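Transcriptional regulator, putative (Pseudomonas syringae pv. tomato, PDB 2R5F) is a putative SorC-family transcriptional regulator that probably binds DNA and, through a putative sugar-binding domain, probably a carbohydrate effector. Local coordinates at residues A119-P123 / V143-R149. Numbering follows the deposited sequence.
Sequences AFLLP and VKEVLHR
Residues 119-123 run extended throughout, the short strand 119-120 continuing without a turn into L121-P123, while 143-149 belongs to helix 138-149, wound with L147 N to V143 O at 3.0 Å and H148 N to K144 O at 2.8 Å; R149 N turns to V146 O, three residues back, at 2.9 Å. The two run in opposite senses: F120 CA sits 5.6 Å from V146 CA, and L122 CA 6.3 Å from V143 CA. Along the extended chain F120 points at the helix; L121 points away, and its side chain touches T105 and T108 of helix 101-115. V146, buried, is at the middle of the contact and points at the extended chain. The t rotamer of V146 sets V146 CG2 3.6 Å from F120 C, 3.3 Å from L121 O and 3.9 Å from F120 CB. L122, with chi1 m and chi2 t, swings CD2 to 3.6 Å from V146 CB and 4.4 Å from V143 CG2. F120, chi1 m, lays its ring beside the helix. R149 bends back (chi1 and chi2 both m) so that R149 CD stands 3.9 Å above the centroid of the F120 ring, almost on the normal, a CH-pi contact; R149 CZ is 5.3 Å from it, at most a weak cation-pi attraction, and NH1 is salt-bridged to E88. At the ring edge E145 CG approaches F120 CD1 to 3.9 Å. F120 also pairs through its backbone with V89 and Q91 of the parallel strand 88-94. This is largely apolar packing of helix 138-149 against strand 119-120 and the loop after it, at the edge of the sheet in a Rossmann-like alpha/beta domain.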
loop_
_atom_site.group_PDB
_atom_site.type_symbol
_atom_site.label_atom_id
_atom_site.label_comp_id
_atom_site.label_asym_id
_atom_site.label_seq_id
_atom_site.Cartn_x
_atom_site.Cartn_y
_atom_site.Cartn_z
ATOM N N ALA A 119 3.124 9.201 14.917
ATOM C CA ALA A 119 2.359 8.051 14.412
ATOM C C ALA A 119 0.958 8.137 14.978
ATOM O O ALA A 119 0.785 8.595 16.088
ATOM C CB ALA A 119 3.003 6.761 14.848
ATOM N N PHE A 120 -0.031 7.714 14.209
ATOM C CA PHE A 120 -1.424 7.625 14.674
ATOM C C PHE A 120 -1.817 6.163 14.449
ATOM O O PHE A 120 -1.874 5.683 13.302
ATOM C CB PHE A 120 -2.342 8.628 13.938
ATOM C CG PHE A 120 -2.005 10.081 14.220
ATOM C CD1 PHE A 120 -2.535 10.737 15.320
ATOM C CD2 PHE A 120 -1.117 10.775 13.408
ATOM C CE1 PHE A 120 -2.216 12.081 15.601
ATOM C CE2 PHE A 120 -0.791 12.114 13.678
ATOM C CZ PHE A 120 -1.338 12.762 14.775
ATOM N N LEU A 121 -2.010 5.462 15.559
ATOM C CA LEU A 121 -2.048 4.008 15.615
ATOM C C LEU A 121 -3.420 3.496 16.048
ATOM O O LEU A 121 -4.153 4.189 16.720
ATOM C CB LEU A 121 -1.014 3.491 16.643
ATOM C CG LEU A 121 0.440 3.974 16.611
ATOM C CD1 LEU A 121 1.176 3.448 17.813
ATOM C CD2 LEU A 121 1.151 3.545 15.347
ATOM N N LEU A 122 -3.725 2.258 15.682
ATOM C CA LEU A 122 -4.954 1.581 16.067
ATOM C C LEU A 122 -4.573 0.298 16.798
ATOM O O LEU A 122 -4.580 -0.794 16.205
ATOM C CB LEU A 122 -5.802 1.245 14.839
ATOM C CG LEU A 122 -6.278 2.389 13.955
ATOM C CD1 LEU A 122 -6.758 1.847 12.619
ATOM C CD2 LEU A 122 -7.366 3.202 14.641
ATOM N N PRO A 123 -4.218 0.430 18.092
ATOM C CA PRO A 123 -3.771 -0.698 18.888
ATOM C C PRO A 123 -4.761 -1.836 18.991
ATOM O O PRO A 123 -5.963 -1.629 19.207
ATOM C CB PRO A 123 -3.555 -0.086 20.281
ATOM C CG PRO A 123 -3.209 1.343 19.985
ATOM C CD PRO A 123 -4.185 1.674 18.880
ATOM N N VAL A 143 -9.506 5.831 18.522
ATOM C CA VAL A 143 -9.880 5.410 17.168
ATOM C C VAL A 143 -10.286 6.603 16.303
ATOM O O VAL A 143 -9.924 6.658 15.125
ATOM C CB VAL A 143 -10.997 4.311 17.180
ATOM C CG1 VAL A 143 -11.574 4.108 15.814
ATOM C CG2 VAL A 143 -10.453 2.984 17.729
ATOM N N LYS A 144 -11.040 7.544 16.887
ATOM C CA LYS A 144 -11.512 8.746 16.172
ATOM C C LYS A 144 -10.369 9.684 15.804
ATOM O O LYS A 144 -10.457 10.416 14.824
ATOM C CB LYS A 144 -12.557 9.530 16.990
ATOM C CG LYS A 144 -13.834 8.761 17.342
ATOM C CD LYS A 144 -15.017 9.664 17.734
ATOM C CE LYS A 144 -14.649 10.808 18.698
ATOM N NZ LYS A 144 -15.885 11.508 19.265
ATOM N N GLU A 145 -9.325 9.668 16.622
ATOM C CA GLU A 145 -8.087 10.404 16.372
ATOM C C GLU A 145 -7.439 9.975 15.036
ATOM O O GLU A 145 -7.071 10.816 14.205
ATOM C CB GLU A 145 -7.149 10.181 17.575
ATOM C CG GLU A 145 -5.769 10.788 17.457
ATOM C CD GLU A 145 -5.610 12.084 18.228
ATOM O OE1 GLU A 145 -5.654 13.163 17.578
ATOM O OE2 GLU A 145 -5.440 12.027 19.473
ATOM N N VAL A 146 -7.353 8.664 14.818
ATOM C CA VAL A 146 -6.884 8.121 13.553
ATOM C C VAL A 146 -7.887 8.422 12.438
ATOM O O VAL A 146 -7.490 8.906 11.382
ATOM C CB VAL A 146 -6.600 6.604 13.646
ATOM C CG1 VAL A 146 -6.304 6.012 12.271
ATOM C CG2 VAL A 146 -5.447 6.341 14.582
ATOM N N LEU A 147 -9.174 8.155 12.681
ATOM C CA LEU A 147 -10.214 8.431 11.676
ATOM C C LEU A 147 -10.170 9.878 11.194
ATOM O O LEU A 147 -10.365 10.157 10.017
ATOM C CB LEU A 147 -11.623 8.111 12.204
ATOM C CG LEU A 147 -12.067 6.666 12.417
ATOM C CD1 LEU A 147 -13.461 6.603 13.095
ATOM C CD2 LEU A 147 -12.055 5.855 11.101
ATOM N N HIS A 148 -9.907 10.793 12.120
ATOM C CA HIS A 148 -9.801 12.207 11.820
ATOM C C HIS A 148 -8.706 12.501 10.777
ATOM O O HIS A 148 -8.848 13.395 9.924
ATOM C CB HIS A 148 -9.537 12.967 13.119
ATOM C CG HIS A 148 -9.376 14.439 12.936
ATOM N ND1 HIS A 148 -10.450 15.290 12.786
ATOM C CD2 HIS A 148 -8.269 15.217 12.895
ATOM C CE1 HIS A 148 -10.009 16.530 12.650
ATOM N NE2 HIS A 148 -8.689 16.513 12.709
ATOM N N ARG A 149 -7.620 11.740 10.856
ATOM C CA ARG A 149 -6.450 11.970 10.027
ATOM C C ARG A 149 -6.656 11.575 8.563
ATOM O O ARG A 149 -5.994 12.138 7.691
ATOM C CB ARG A 149 -5.230 11.229 10.582
ATOM C CG ARG A 149 -4.912 11.414 12.065
ATOM C CD ARG A 149 -4.686 12.865 12.478
ATOM N NE ARG A 149 -4.080 13.672 11.417
ATOM C CZ ARG A 149 -4.102 15.005 11.370
ATOM N NH1 ARG A 149 -3.526 15.639 10.346
ATOM N NH2 ARG A 149 -4.700 15.708 12.332
#